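Local coordinates for protein 3',5'-cyclic-nucleotide phosphodiesterase 1 (PDB 4OJV) that belongs to the class-II cyclic-nucleotide phosphodiesterases, a metallo-hydrolase family, and carries a two-zinc site, at residues Lys198-His212 / Pro222-Lys234. Numbering follows the deposited sequence.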
loop_
_atom_site.group_PDB
_atom_site.type_symbol
_atom_site.label_atom_id
_atom_site.label_comp_id
_atom_site.label_asym_id
_atom_site.label_seq_id
_atom_site.Cartn_x
_atom_site.Cartn_y
_atom_site.Cartn_z
ATOM N N LYS A 198 -1.209 18.754 -23.639
ATOM C CA LYS A 198 -2.390 18.014 -24.078
ATOM C C LYS A 198 -2.438 16.628 -23.465
ATOM O O LYS A 198 -1.410 15.956 -23.341
ATOM C CB LYS A 198 -2.446 17.916 -25.608
ATOM C CG LYS A 198 -2.295 19.242 -26.348
ATOM C CD LYS A 198 -3.457 20.188 -26.075
ATOM C CE LYS A 198 -3.198 21.572 -26.649
ATOM N NZ LYS A 198 -4.236 22.556 -26.234
ATOM N N CYS A 199 -3.636 16.211 -23.063
ATOM C CA CYS A 199 -3.859 14.825 -22.678
ATOM C C CYS A 199 -3.825 13.959 -23.934
ATOM O O CYS A 199 -4.112 14.437 -25.038
ATOM C CB CYS A 199 -5.191 14.652 -21.952
ATOM S SG CYS A 199 -5.267 15.401 -20.305
ATOM N N THR A 200 -3.480 12.686 -23.763
ATOM C CA THR A 200 -3.192 11.792 -24.887
ATOM C C THR A 200 -4.442 11.259 -25.588
ATOM O O THR A 200 -4.444 11.077 -26.806
ATOM C CB THR A 200 -2.304 10.607 -24.447
ATOM O OG1 THR A 200 -3.046 9.744 -23.578
ATOM C CG2 THR A 200 -1.054 11.098 -23.725
ATOM N N ILE A 201 -5.501 10.990 -24.832
ATOM C CA ILE A 201 -6.715 10.420 -25.437
ATOM C C ILE A 201 -7.898 11.376 -25.327
ATOM O O ILE A 201 -8.596 11.635 -26.323
ATOM C CB ILE A 201 -7.082 9.030 -24.848
ATOM C CG1 ILE A 201 -5.921 8.035 -25.006
ATOM C CG2 ILE A 201 -8.377 8.481 -25.454
ATOM C CD1 ILE A 201 -5.631 7.585 -26.428
ATOM N N PHE A 202 -8.122 11.917 -24.131
ATOM C CA PHE A 202 -9.265 12.796 -23.945
ATOM C C PHE A 202 -8.956 14.162 -24.541
ATOM O O PHE A 202 -7.803 14.583 -24.537
ATOM C CB PHE A 202 -9.639 12.953 -22.468
ATOM C CG PHE A 202 -9.807 11.650 -21.723
ATOM C CD1 PHE A 202 -10.378 10.527 -22.325
ATOM C CD2 PHE A 202 -9.430 11.566 -20.384
ATOM C CE1 PHE A 202 -10.529 9.341 -21.620
ATOM C CE2 PHE A 202 -9.584 10.384 -19.675
ATOM C CZ PHE A 202 -10.136 9.275 -20.292
ATOM N N PRO A 203 -9.993 14.866 -25.032
ATOM C CA PRO A 203 -9.803 16.195 -25.632
ATOM C C PRO A 203 -9.679 17.263 -24.541
ATOM O O PRO A 203 -10.490 18.203 -24.462
ATOM C CB PRO A 203 -11.063 16.376 -26.484
ATOM C CG PRO A 203 -12.098 15.561 -25.784
ATOM C CD PRO A 203 -11.374 14.378 -25.203
ATOM N N TRP A 204 -8.664 17.076 -23.697
ATOM C CA TRP A 204 -8.433 17.900 -22.519
ATOM C C TRP A 204 -7.068 18.508 -22.521
ATOM O O TRP A 204 -6.110 17.918 -23.027
ATOM C CB TRP A 204 -8.503 17.067 -21.255
ATOM C CG TRP A 204 -9.799 16.414 -20.922
ATOM C CD1 TRP A 204 -11.018 16.476 -21.591
ATOM C CD2 TRP A 204 -10.031 15.555 -19.775
ATOM N NE1 TRP A 204 -11.972 15.728 -20.944
ATOM C CE2 TRP A 204 -11.431 15.142 -19.834
ATOM C CE3 TRP A 204 -9.233 15.098 -18.729
ATOM C CZ2 TRP A 204 -11.989 14.304 -18.876
ATOM C CZ3 TRP A 204 -9.810 14.263 -17.771
ATOM C CH2 TRP A 204 -11.152 13.878 -17.841
ATOM N N ASP A 205 -6.965 19.695 -21.938
ATOM C CA ASP A 205 -5.680 20.286 -21.593
ATOM C C ASP A 205 -5.316 19.891 -20.171
ATOM O O ASP A 205 -6.198 19.746 -19.319
ATOM C CB ASP A 205 -5.736 21.817 -21.658
ATOM C CG ASP A 205 -6.053 22.350 -23.041
ATOM O OD1 ASP A 205 -5.714 21.700 -24.050
ATOM O OD2 ASP A 205 -6.624 23.456 -23.099
ATOM N N VAL A 206 -4.020 19.732 -19.926
ATOM C CA VAL A 206 -3.478 19.560 -18.579
ATOM C C VAL A 206 -2.454 20.663 -18.327
ATOM O O VAL A 206 -1.567 20.897 -19.158
ATOM C CB VAL A 206 -2.900 18.137 -18.339
ATOM C CG1 VAL A 206 -1.791 17.786 -19.323
ATOM C CG2 VAL A 206 -2.436 17.971 -16.896
ATOM N N ILE A 207 -2.594 21.343 -17.190
ATOM C CA ILE A 207 -1.737 22.478 -16.861
ATOM C C ILE A 207 -1.206 22.275 -15.437
ATOM O O ILE A 207 -1.972 22.378 -14.478
ATOM C CB ILE A 207 -2.477 23.842 -16.963
ATOM C CG1 ILE A 207 -3.515 23.846 -18.105
ATOM C CG2 ILE A 207 -1.460 24.965 -17.114
ATOM C CD1 ILE A 207 -4.439 25.051 -18.105
ATOM N N PRO A 208 0.097 21.971 -15.301
ATOM C CA PRO A 208 0.671 21.700 -13.980
ATOM C C PRO A 208 1.356 22.922 -13.362
ATOM O O PRO A 208 2.002 23.701 -14.074
ATOM C CB PRO A 208 1.711 20.624 -14.288
ATOM C CG PRO A 208 2.197 20.976 -15.659
ATOM C CD PRO A 208 1.028 21.598 -16.385
ATOM N N PHE A 209 1.211 23.067 -12.045
ATOM C CA PHE A 209 1.809 24.168 -11.298
ATOM C C PHE A 209 2.513 23.617 -10.076
ATOM O O PHE A 209 1.962 22.775 -9.361
ATOM C CB PHE A 209 0.724 25.148 -10.862
ATOM C CG PHE A 209 0.127 25.915 -12.005
ATOM C CD1 PHE A 209 -0.890 25.356 -12.772
ATOM C CD2 PHE A 209 0.586 27.191 -12.320
ATOM C CE1 PHE A 209 -1.433 26.052 -13.843
ATOM C CE2 PHE A 209 0.043 27.893 -13.393
ATOM C CZ PHE A 209 -0.965 27.317 -14.151
ATOM N N LYS A 210 3.716 24.113 -9.821
ATOM C CA LYS A 210 4.473 23.691 -8.661
ATOM C C LYS A 210 3.986 24.418 -7.404
ATOM O O LYS A 210 3.664 25.611 -7.446
ATOM C CB LYS A 210 5.952 23.954 -8.908
ATOM C CG LYS A 210 6.889 23.284 -7.925
ATOM C CD LYS A 210 8.341 23.528 -8.317
ATOM C CE LYS A 210 8.779 24.945 -7.978
ATOM N NZ LYS A 210 10.194 25.214 -8.365
ATOM N N VAL A 211 3.934 23.696 -6.287
ATOM C CA VAL A 211 3.560 24.260 -4.989
ATOM C C VAL A 211 4.532 23.752 -3.913
ATOM O O VAL A 211 5.337 22.846 -4.172
ATOM C CB VAL A 211 2.082 23.959 -4.599
ATOM C CG1 VAL A 211 1.107 24.538 -5.618
ATOM C CG2 VAL A 211 1.842 22.465 -4.399
ATOM N N HIS A 212 4.462 24.338 -2.718
ATOM C CA HIS A 212 5.293 23.905 -1.591
ATOM C C HIS A 212 4.641 22.833 -0.756
ATOM O O HIS A 212 3.433 22.872 -0.506
ATOM C CB HIS A 212 5.630 25.070 -0.670
ATOM C CG HIS A 212 6.433 26.164 -1.320
ATOM N ND1 HIS A 212 7.709 26.009 -1.726
ATOM C CD2 HIS A 212 6.078 27.463 -1.621
ATOM C CE1 HIS A 212 8.147 27.172 -2.251
ATOM N NE2 HIS A 212 7.149 28.057 -2.186
ATOM N N PRO A 222 13.622 22.495 0.085
ATOM C CA PRO A 222 12.184 22.576 -0.201
ATOM C C PRO A 222 11.692 21.266 -0.807
ATOM O O PRO A 222 12.352 20.707 -1.677
ATOM C CB PRO A 222 12.083 23.715 -1.228
ATOM C CG PRO A 222 13.357 24.480 -1.107
ATOM C CD PRO A 222 14.403 23.496 -0.665
ATOM N N VAL A 223 10.549 20.781 -0.322
ATOM C CA VAL A 223 9.879 19.598 -0.862
ATOM C C VAL A 223 8.718 20.122 -1.685
ATOM O O VAL A 223 7.817 20.751 -1.148
ATOM C CB VAL A 223 9.368 18.676 0.273
ATOM C CG1 VAL A 223 8.498 17.547 -0.277
ATOM C CG2 VAL A 223 10.548 18.124 1.070
ATOM N N TYR A 224 8.745 19.866 -2.988
ATOM C CA TYR A 224 7.725 20.400 -3.880
ATOM C C TYR A 224 6.599 19.419 -4.155
ATOM O O TYR A 224 6.742 18.199 -4.017
ATOM C CB TYR A 224 8.348 20.845 -5.202
ATOM C CG TYR A 224 9.303 21.998 -5.038
ATOM C CD1 TYR A 224 8.854 23.235 -4.595
ATOM C CD2 TYR A 224 10.663 21.847 -5.329
ATOM C CE1 TYR A 224 9.737 24.304 -4.444
ATOM C CE2 TYR A 224 11.552 22.907 -5.181
ATOM C CZ TYR A 224 11.080 24.122 -4.736
ATOM O OH TYR A 224 11.961 25.172 -4.586
ATOM N N SER A 225 5.473 19.988 -4.555
ATOM C CA SER A 225 4.332 19.218 -4.993
ATOM C C SER A 225 3.745 19.893 -6.234
ATOM O O SER A 225 4.356 20.827 -6.785
ATOM C CB SER A 225 3.338 19.103 -3.837
ATOM O OG SER A 225 2.224 18.283 -4.143
ATOM N N THR A 226 2.583 19.420 -6.691
ATOM C CA THR A 226 2.006 19.889 -7.946
ATOM C C THR A 226 0.502 20.005 -7.803
ATOM O O THR A 226 -0.129 19.165 -7.154
ATOM C CB THR A 226 2.290 18.879 -9.083
ATOM O OG1 THR A 226 3.650 18.434 -9.020
ATOM C CG2 THR A 226 2.008 19.466 -10.471
ATOM N N PHE A 227 -0.055 21.049 -8.414
ATOM C CA PHE A 227 -1.485 21.159 -8.673
ATOM C C PHE A 227 -1.688 20.948 -10.172
ATOM O O PHE A 227 -0.938 21.500 -10.991
ATOM C CB PHE A 227 -1.975 22.567 -8.347
ATOM C CG PHE A 227 -2.191 22.861 -6.873
ATOM C CD1 PHE A 227 -1.774 22.010 -5.843
ATOM C CD2 PHE A 227 -2.811 24.059 -6.520
ATOM C CE1 PHE A 227 -2.001 22.346 -4.512
ATOM C CE2 PHE A 227 -3.031 24.398 -5.198
ATOM C CZ PHE A 227 -2.628 23.544 -4.189
ATOM N N TYR A 228 -2.688 20.152 -10.532
ATOM C CA TYR A 228 -3.035 19.942 -11.932
ATOM C C TYR A 228 -4.388 20.529 -12.265
ATOM O O TYR A 228 -5.384 20.220 -11.606
ATOM C CB TYR A 228 -3.082 18.446 -12.235
ATOM C CG TYR A 228 -1.739 17.763 -12.301
ATOM C CD1 TYR A 228 -0.928 17.892 -13.425
ATOM C CD2 TYR A 228 -1.286 16.960 -11.250
ATOM C CE1 TYR A 228 0.298 17.253 -13.502
ATOM C CE2 TYR A 228 -0.059 16.321 -11.316
ATOM C CZ TYR A 228 0.729 16.469 -12.446
ATOM O OH TYR A 228 1.957 15.854 -12.557
ATOM N N ILE A 229 -4.425 21.356 -13.308
ATOM C CA ILE A 229 -5.692 21.771 -13.915
ATOM C C ILE A 229 -5.977 20.870 -15.110
ATOM O O ILE A 229 -5.117 20.707 -15.980
ATOM C CB ILE A 229 -5.674 23.240 -14.399
ATOM C CG1 ILE A 229 -5.224 24.173 -13.267
ATOM C CG2 ILE A 229 -7.042 23.634 -14.965
ATOM C CD1 ILE A 229 -5.057 25.623 -13.680
ATOM N N PHE A 230 -7.173 20.288 -15.143
ATOM C CA PHE A 230 -7.659 19.580 -16.329
ATOM C C PHE A 230 -8.798 20.383 -16.925
ATOM O O PHE A 230 -9.765 20.679 -16.235
ATOM C CB PHE A 230 -8.105 18.150 -16.000
ATOM C CG PHE A 230 -6.982 17.269 -15.531
ATOM C CD1 PHE A 230 -6.643 17.204 -14.180
ATOM C CD2 PHE A 230 -6.222 16.546 -16.447
ATOM C CE1 PHE A 230 -5.590 16.407 -13.758
ATOM C CE2 PHE A 230 -5.167 15.749 -16.028
ATOM C CZ PHE A 230 -4.851 15.690 -14.681
ATOM N N ARG A 231 -8.665 20.728 -18.204
ATOM C CA ARG A 231 -9.674 21.529 -18.892
ATOM C C ARG A 231 -10.245 20.776 -20.080
ATOM O O ARG A 231 -9.503 20.360 -20.972
ATOM C CB ARG A 231 -9.084 22.862 -19.345
ATOM C CG ARG A 231 -10.044 23.697 -20.195
ATOM C CD ARG A 231 -9.548 25.121 -20.385
ATOM N NE ARG A 231 -8.252 25.131 -21.047
ATOM C CZ ARG A 231 -7.300 26.032 -20.839
ATOM N NH1 ARG A 231 -7.497 27.033 -19.983
ATOM N NH2 ARG A 231 -6.149 25.931 -21.495
ATOM N N ASP A 232 -11.560 20.595 -20.086
ATOM C CA ASP A 232 -12.233 20.047 -21.253
ATOM C C ASP A 232 -12.309 21.143 -22.310
ATOM O O ASP A 232 -12.920 22.182 -22.075
ATOM C CB ASP A 232 -13.638 19.589 -20.893
ATOM C CG ASP A 232 -14.405 19.108 -22.092
ATOM O OD1 ASP A 232 -13.888 18.229 -22.795
ATOM O OD2 ASP A 232 -15.508 19.625 -22.337
ATOM N N ARG A 233 -11.694 20.919 -23.467
ATOM C CA ARG A 233 -11.610 21.986 -24.463
ATOM C C ARG A 233 -12.943 22.426 -25.042
ATOM O O ARG A 233 -13.139 23.616 -25.291
ATOM C CB ARG A 233 -10.605 21.646 -25.553
ATOM C CG ARG A 233 -9.171 21.840 -25.094
ATOM C CD ARG A 233 -8.209 21.795 -26.265
ATOM N NE ARG A 233 -8.270 20.506 -26.951
ATOM C CZ ARG A 233 -7.575 19.427 -26.604
ATOM N NH1 ARG A 233 -6.753 19.464 -25.568
ATOM N NH2 ARG A 233 -7.705 18.307 -27.304
ATOM N N LYS A 234 -13.872 21.489 -25.204
ATOM C CA LYS A 234 -15.177 21.828 -25.791
ATOM C C LYS A 234 -16.014 22.718 -24.873
ATOM O O LYS A 234 -16.443 23.807 -25.269
ATOM C CB LYS A 234 -15.968 20.568 -26.155
ATOM C CG LYS A 234 -17.328 20.858 -26.783
ATOM C CD LYS A 234 -18.112 19.588 -27.068
ATOM C CE LYS A 234 -19.374 19.893 -27.862
ATOM N NZ LYS A 234 -20.138 18.660 -28.189
HETATM O O HOH W 1 -5.969 16.526 -26.005
HETATM O O HOH W 2 -13.181 18.743 -25.309
HETATM O O HOH W 3 -14.514 15.647 -22.343
#
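Tyr-224 meets Lys-210 across an antiparallel beta hairpin made by strands 204-215 and 222-232. The lysine chain, bent at chi3 (76°), runs over one face of the phenol ring: its CE makes a CH-pi contact and NZ a cation-pi contact, 4.1 Å from the ring centroid. Ser-225 begins the hydrogen-bonded pairs with Val-211, and further pairs, Phe-227 with Phe-209, Ile-229 with Ile-207 and Arg-231 with Asp-205, follow at every second residue. The Phe-227 ring takes Val-211 CG1 squarely over its centre, a CH-pi contact of 3.8 Å to the centroid. One residue on, the Tyr-228 ring leans against Pro-208 CB and Val-206 CG2, side by side with the valine. Ile-229 stands beside Ile-207 and sends CD1 to Phe-209 CE1, 3.7 Å away. Phe-230 lies alongside Val-206, whose CG2 is 3.6 Å from its CE2, while Cys-199 SG sits at the ring edge.

At Arg-231 the contact turns polar. Its NE and NH2 grip Asp-205 OD2 side-on, with NH2 to OD2 3.0 Å, though the carboxylate and guanidinium planes stand 87° apart; Ile-207 CD1 packs over a guanidinium face. A water links Asp-232 OD1 to Trp-204 NE1, while OD2 is hydrogen-bonded to Ser-235 OG. Arg-233 NH1 donates to Asp-205 OD1 at 2.9 Å, and Lys-198 NZ reaches the same oxygen from the opposite face of the carboxylate. Three cations thus surround Asp-205, which would probably favour its charged form.

The side bearing Phe-209, Phe-227 and Ile-229 packs on helix 256-267, where Phe-260 meets both phenylalanine rings edge-to-face. On the other side, Trp-204 and Phe-230 pack the hairpin's mixed sheet against that of strands 22-27 and 35-38, as in the alpha-beta-beta-alpha sandwich of the metallo-beta-lactamase fold.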